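Local coordinates for protein lectin 2 (Agrocybe aegerita, PDB 4TQJ) that binds sugar chains as a fungal lectin, specifically recognising N-acetylglucosamine at their non-reducing end, at residues A[270-275]-A[307-312]; A[387-390]-A[395-398]. The protein carries 1 engineered substitution. All coordinates share one frame; numbering follows the deposited sequence.

Interaction 1. Residues A[270-275]-A[307-312]; sequences NDFGTD and YVALNN
Asp271 OD1 is gripped by two N-H groups, one of them the backbone N of Phe272, whose ring carries the contact with Tyr307 and Ala309. Phe272 N lies 2.8 Å from Asp271 OD1 and approaches its anti lone pair, with an N-H...O angle of 150°; the indole NE1 of Trp278 gives the second bond. Together they probably steady the loop from which the phenyl ring projects.

The rotation about CA-CB of Phe272 (chi1 -61°) places CG opposite its carbonyl carbon and carries the far end of the ring to the strand while its backbone remains well apart. The ring arrives edge first. On one flank, CE1 rests 3.7 Å from Tyr307 CB, the carbon from which the phenol then leads off elsewhere. At the outermost point, CZ stands 3.7 Å from Tyr307 O and 4.0 Å from Val308 N, so it faces the peptide link itself. On the other flank, CE2 meets the methyl CB of Ala309 at 3.9 Å, and that methyl lies in the plane of the ring. Three neighbouring C-H groups are thus spread over the backbone and first side-chain carbons of residues 307-309, and the weakly positive ring rim facing a carbonyl oxygen is probably a mildly favourable arrangement. The contact is otherwise apolar and buried.

The DFG sequence here is not a kinase motif but part of a linker between propeller blades. Residues 270-275 follow strand 266-269, the last of one four-stranded sheet, and lead to strand 285-288, the first of the next. Phe272 O bonds Arg285 NH1 on that strand, while its ring packs against strand 306-309 and also reaches Val298 of strand 297-301 and Ala320, joining the linker to the following blade.

Interaction 2. Residues A[387-390]-A[395-398]; sequences GKWA and VCWM
The indole of Trp389 and the thiol of Cys396 meet at a slant. Cys396 SG lies 4.0 Å from the centroid of the six-membered ring along a line 45° off the ring normal, an oblique position nearest the CE3-CZ3 bond. CE3 of Trp389 is 3.3 Å from Cys396 SG, and CZ3 of Trp389 is 3.4 Å from the same sulfur, which makes this a close-fitting contact. The pyrrole side of the indole, with NE1, is turned away from the strand.

Trp389 CG is turned to the side of its backbone N, opposite the carbonyl carbon (chi1 -73°), and chi2 of 97° sets the indole roughly perpendicular to the plane of CA, CB and CG, with the benzo side toward the strand. CB of Cys396 leans toward the loop, and the rotation about CA-CB swings SG on to the indole. Near the ring plane, Val395 O faces the edge of the indole, 4.1 Å from Trp389 CZ3, a looser approach than that of the sulfur.

Behind the tryptophan the loop is turned back on itself by a bond from Ala390 N to Gly387 O (3.0 Å). Arg339 NH1 bonds Trp389 O, and the Arg339 side chain also touches Cys396; the ring of Phe382 meets the indole with the two planes inclined.

Chemically this is a sulfur-aromatic contact between buried groups, dominated presumably by dispersion between polarisable surfaces. It is non-directional, whereas the directional bonds that hold the loop run from Ala390 N to Gly387 O and from Arg339 NH1 to Trp389 O.

Interactions 1 and 2 follow one another along the chain and lie in different parts of the same beta-propeller, their centres 28 Å apart and their nearest atoms about 17 Å apart, without touching. Each sets an aromatic residue of a loop against a strand. In 270-275 with 307-312 the loop joins two successive sheets, and the strand belongs to the later one, 285-324. In 387-390 with 395-398 the loop follows the sheet 339-379 and leads into strand 395-399, which pairs with strand 20-25. This C-terminal strand completes a sheet begun by the N-terminal part of the chain, closing the ring, so one contact lies between consecutive blades and the other beside the closure.

Interaction 1. Residues A[270-275]-A[307-312]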
loop_
_atom_site.group_PDB
_atom_site.type_symbol
_atom_site.label_atom_id
_atom_site.label_comp_id
_atom_site.label_asym_id
_atom_site.label_seq_id
_atom_site.Cartn_x
_atom_site.Cartn_y
_atom_site.Cartn_z
ATOM N N ASN A 270 21.069 -26.440 -18.276
ATOM C CA ASN A 270 22.288 -27.143 -17.875
ATOM C C ASN A 270 23.204 -26.291 -16.989
ATOM O O ASN A 270 24.414 -26.187 -17.220
ATOM C CB ASN A 270 23.027 -27.738 -19.083
ATOM C CG ASN A 270 23.756 -26.693 -19.910
ATOM O OD1 ASN A 270 23.506 -25.490 -19.788
ATOM N ND2 ASN A 270 24.674 -27.153 -20.766
ATOM N N ASP A 271 22.617 -25.714 -15.947
ATOM C CA ASP A 271 23.347 -24.865 -15.008
ATOM C C ASP A 271 22.591 -24.795 -13.685
ATOM O O ASP A 271 21.491 -25.327 -13.578
ATOM C CB ASP A 271 23.502 -23.464 -15.566
ATOM C CG ASP A 271 24.873 -22.868 -15.277
ATOM O OD1 ASP A 271 25.334 -22.912 -14.115
ATOM O OD2 ASP A 271 25.496 -22.361 -16.232
ATOM N N PHE A 272 23.192 -24.131 -12.702
ATOM C CA PHE A 272 22.614 -23.971 -11.357
ATOM C C PHE A 272 22.732 -25.238 -10.509
ATOM O O PHE A 272 22.284 -25.265 -9.362
ATOM C CB PHE A 272 21.159 -23.463 -11.409
ATOM C CG PHE A 272 21.010 -22.111 -12.067
ATOM C CD1 PHE A 272 21.546 -20.975 -11.478
ATOM C CD2 PHE A 272 20.353 -21.981 -13.284
ATOM C CE1 PHE A 272 21.428 -19.740 -12.074
ATOM C CE2 PHE A 272 20.223 -20.748 -13.887
ATOM C CZ PHE A 272 20.763 -19.614 -13.268
ATOM N N GLY A 273 23.370 -26.276 -11.052
ATOM C CA GLY A 273 23.544 -27.512 -10.313
ATOM C C GLY A 273 24.966 -27.790 -9.844
ATOM O O GLY A 273 25.891 -27.013 -10.124
ATOM N N THR A 274 25.153 -28.911 -9.145
ATOM C CA THR A 274 26.463 -29.205 -8.547
ATOM C C THR A 274 27.561 -29.400 -9.588
ATOM O O THR A 274 28.723 -29.054 -9.349
ATOM C CB THR A 274 26.409 -30.420 -7.628
ATOM O OG1 THR A 274 26.038 -31.582 -8.390
ATOM C CG2 THR A 274 25.367 -30.182 -6.509
ATOM N N ASP A 275 27.201 -29.953 -10.743
ATOM C CA ASP A 275 28.191 -30.145 -11.803
ATOM C C ASP A 275 28.845 -28.831 -12.224
ATOM O O ASP A 275 30.008 -28.818 -12.621
ATOM C CB ASP A 275 27.609 -30.886 -13.012
ATOM C CG ASP A 275 27.624 -32.399 -12.832
ATOM O OD1 ASP A 275 28.161 -32.866 -11.803
ATOM O OD2 ASP A 275 27.098 -33.119 -13.716
ATOM N N TYR A 307 23.304 -14.976 -11.814
ATOM C CA TYR A 307 22.954 -15.625 -13.075
ATOM C C TYR A 307 21.453 -15.837 -13.168
ATOM O O TYR A 307 20.784 -16.067 -12.156
ATOM C CB TYR A 307 23.670 -16.970 -13.195
ATOM C CG TYR A 307 25.155 -16.805 -13.336
ATOM C CD1 TYR A 307 25.763 -16.827 -14.588
ATOM C CD2 TYR A 307 25.951 -16.591 -12.228
ATOM C CE1 TYR A 307 27.139 -16.658 -14.723
ATOM C CE2 TYR A 307 27.329 -16.419 -12.353
ATOM C CZ TYR A 307 27.914 -16.447 -13.599
ATOM O OH TYR A 307 29.283 -16.277 -13.708
ATOM N N VAL A 308 20.924 -15.763 -14.382
ATOM C CA VAL A 308 19.493 -15.929 -14.588
ATOM C C VAL A 308 19.238 -16.757 -15.833
ATOM O O VAL A 308 19.944 -16.621 -16.834
ATOM C CB VAL A 308 18.788 -14.562 -14.754
ATOM C CG1 VAL A 308 17.390 -14.744 -15.291
ATOM C CG2 VAL A 308 18.805 -13.766 -13.429
ATOM N N ALA A 309 18.245 -17.632 -15.762
ATOM C CA ALA A 309 17.732 -18.285 -16.957
ATOM C C ALA A 309 16.262 -17.929 -17.059
ATOM O O ALA A 309 15.493 -18.184 -16.136
ATOM C CB ALA A 309 17.915 -19.788 -16.894
ATOM N N LEU A 310 15.884 -17.316 -18.170
ATOM C CA LEU A 310 14.508 -16.888 -18.383
ATOM C C LEU A 310 13.638 -17.967 -19.020
ATOM O O LEU A 310 14.041 -18.638 -19.976
ATOM C CB LEU A 310 14.468 -15.627 -19.241
ATOM C CG LEU A 310 15.152 -14.393 -18.653
ATOM C CD1 LEU A 310 15.098 -13.250 -19.662
ATOM C CD2 LEU A 310 14.521 -13.988 -17.304
ATOM N N ASN A 311 12.436 -18.109 -18.465
ATOM C CA ASN A 311 11.398 -19.013 -18.940
ATOM C C ASN A 311 10.858 -18.498 -20.264
ATOM O O ASN A 311 10.565 -17.309 -20.390
ATOM C CB ASN A 311 10.275 -19.029 -17.893
ATOM C CG ASN A 311 9.264 -20.141 -18.107
ATOM O OD1 ASN A 311 8.919 -20.486 -19.234
ATOM N ND2 ASN A 311 8.761 -20.695 -17.000
ATOM N N ASN A 312 10.737 -19.376 -21.255
ATOM C CA ASN A 312 10.218 -18.974 -22.561
ATOM C C ASN A 312 8.718 -18.670 -22.441
ATOM O O ASN A 312 8.113 -18.043 -23.322
ATOM C CB ASN A 312 10.492 -20.066 -23.624
ATOM C CG ASN A 312 11.971 -20.167 -23.990
ATOM O OD1 ASN A 312 12.630 -19.150 -24.212
ATOM N ND2 ASN A 312 12.502 -21.394 -24.039
#

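Interaction 2. Residues A[387-390]-A[395-398]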
loop_
_atom_site.group_PDB
_atom_site.type_symbol
_atom_site.label_atom_id
_atom_site.label_comp_id
_atom_site.label_asym_id
_atom_site.label_seq_id
_atom_site.Cartn_x
_atom_site.Cartn_y
_atom_site.Cartn_z
ATOM N N GLY A 387 27.004 -7.644 13.420
ATOM C CA GLY A 387 26.210 -8.515 14.273
ATOM C C GLY A 387 24.827 -7.989 14.618
ATOM O O GLY A 387 23.964 -8.740 15.081
ATOM N N LYS A 388 24.612 -6.701 14.379
ATOM C CA LYS A 388 23.321 -6.079 14.614
ATOM C C LYS A 388 22.192 -6.878 13.964
ATOM O O LYS A 388 21.082 -6.965 14.501
ATOM C CB LYS A 388 23.314 -4.654 14.087
ATOM C CG LYS A 388 22.046 -3.892 14.446
ATOM C CD LYS A 388 22.137 -2.431 14.026
ATOM C CE LYS A 388 20.943 -1.646 14.535
ATOM N NZ LYS A 388 21.006 -0.237 14.056
ATOM N N TRP A 389 22.479 -7.467 12.809
ATOM C CA TRP A 389 21.489 -8.306 12.154
ATOM C C TRP A 389 21.967 -9.732 11.916
ATOM O O TRP A 389 21.723 -10.316 10.855
ATOM C CB TRP A 389 21.026 -7.640 10.865
ATOM C CG TRP A 389 20.136 -6.465 11.144
ATOM C CD1 TRP A 389 20.497 -5.140 11.202
ATOM C CD2 TRP A 389 18.738 -6.513 11.424
ATOM N NE1 TRP A 389 19.397 -4.365 11.497
ATOM C CE2 TRP A 389 18.303 -5.185 11.633
ATOM C CE3 TRP A 389 17.805 -7.548 11.512
ATOM C CZ2 TRP A 389 16.979 -4.874 11.931
ATOM C CZ3 TRP A 389 16.496 -7.236 11.811
ATOM C CH2 TRP A 389 16.092 -5.909 12.011
ATOM N N ALA A 390 22.641 -10.288 12.914
ATOM C CA ALA A 390 23.123 -11.659 12.829
ATOM C C ALA A 390 21.946 -12.603 12.647
ATOM O O ALA A 390 20.936 -12.470 13.323
ATOM C CB ALA A 390 23.914 -12.041 14.071
ATOM N N VAL A 395 15.638 -12.169 12.580
ATOM C CA VAL A 395 14.970 -12.701 11.402
ATOM C C VAL A 395 14.586 -11.514 10.531
ATOM O O VAL A 395 14.092 -10.506 11.036
ATOM C CB VAL A 395 13.677 -13.449 11.780
ATOM C CG1 VAL A 395 13.049 -14.102 10.539
ATOM C CG2 VAL A 395 13.945 -14.465 12.852
ATOM N N CYS A 396 14.838 -11.609 9.232
ATOM C CA CYS A 396 14.365 -10.589 8.299
ATOM C C CYS A 396 13.609 -11.219 7.162
ATOM O O CYS A 396 14.014 -12.253 6.625
ATOM C CB CYS A 396 15.525 -9.821 7.684
ATOM S SG CYS A 396 16.327 -8.730 8.787
ATOM N N TRP A 397 12.524 -10.572 6.773
ATOM C CA TRP A 397 11.720 -11.037 5.667
ATOM C C TRP A 397 11.384 -9.847 4.773
ATOM O O TRP A 397 11.329 -8.699 5.236
ATOM C CB TRP A 397 10.389 -11.593 6.173
ATOM C CG TRP A 397 10.415 -12.745 7.153
ATOM C CD1 TRP A 397 9.887 -12.752 8.419
ATOM C CD2 TRP A 397 10.918 -14.070 6.927
ATOM N NE1 TRP A 397 10.046 -13.987 8.994
ATOM C CE2 TRP A 397 10.676 -14.815 8.101
ATOM C CE3 TRP A 397 11.556 -14.697 5.848
ATOM C CZ2 TRP A 397 11.054 -16.149 8.229
ATOM C CZ3 TRP A 397 11.933 -16.020 5.976
ATOM C CH2 TRP A 397 11.684 -16.732 7.158
ATOM N N MET A 398 11.139 -10.119 3.500
ATOM C CA MET A 398 10.382 -9.189 2.676
ATOM C C MET A 398 8.912 -9.595 2.793
ATOM O O MET A 398 8.609 -10.781 2.905
ATOM C CB MET A 398 10.841 -9.236 1.215
ATOM C CG MET A 398 12.327 -8.931 1.014
ATOM S SD MET A 398 12.843 -7.309 1.637
ATOM C CE MET A 398 11.779 -6.200 0.717
#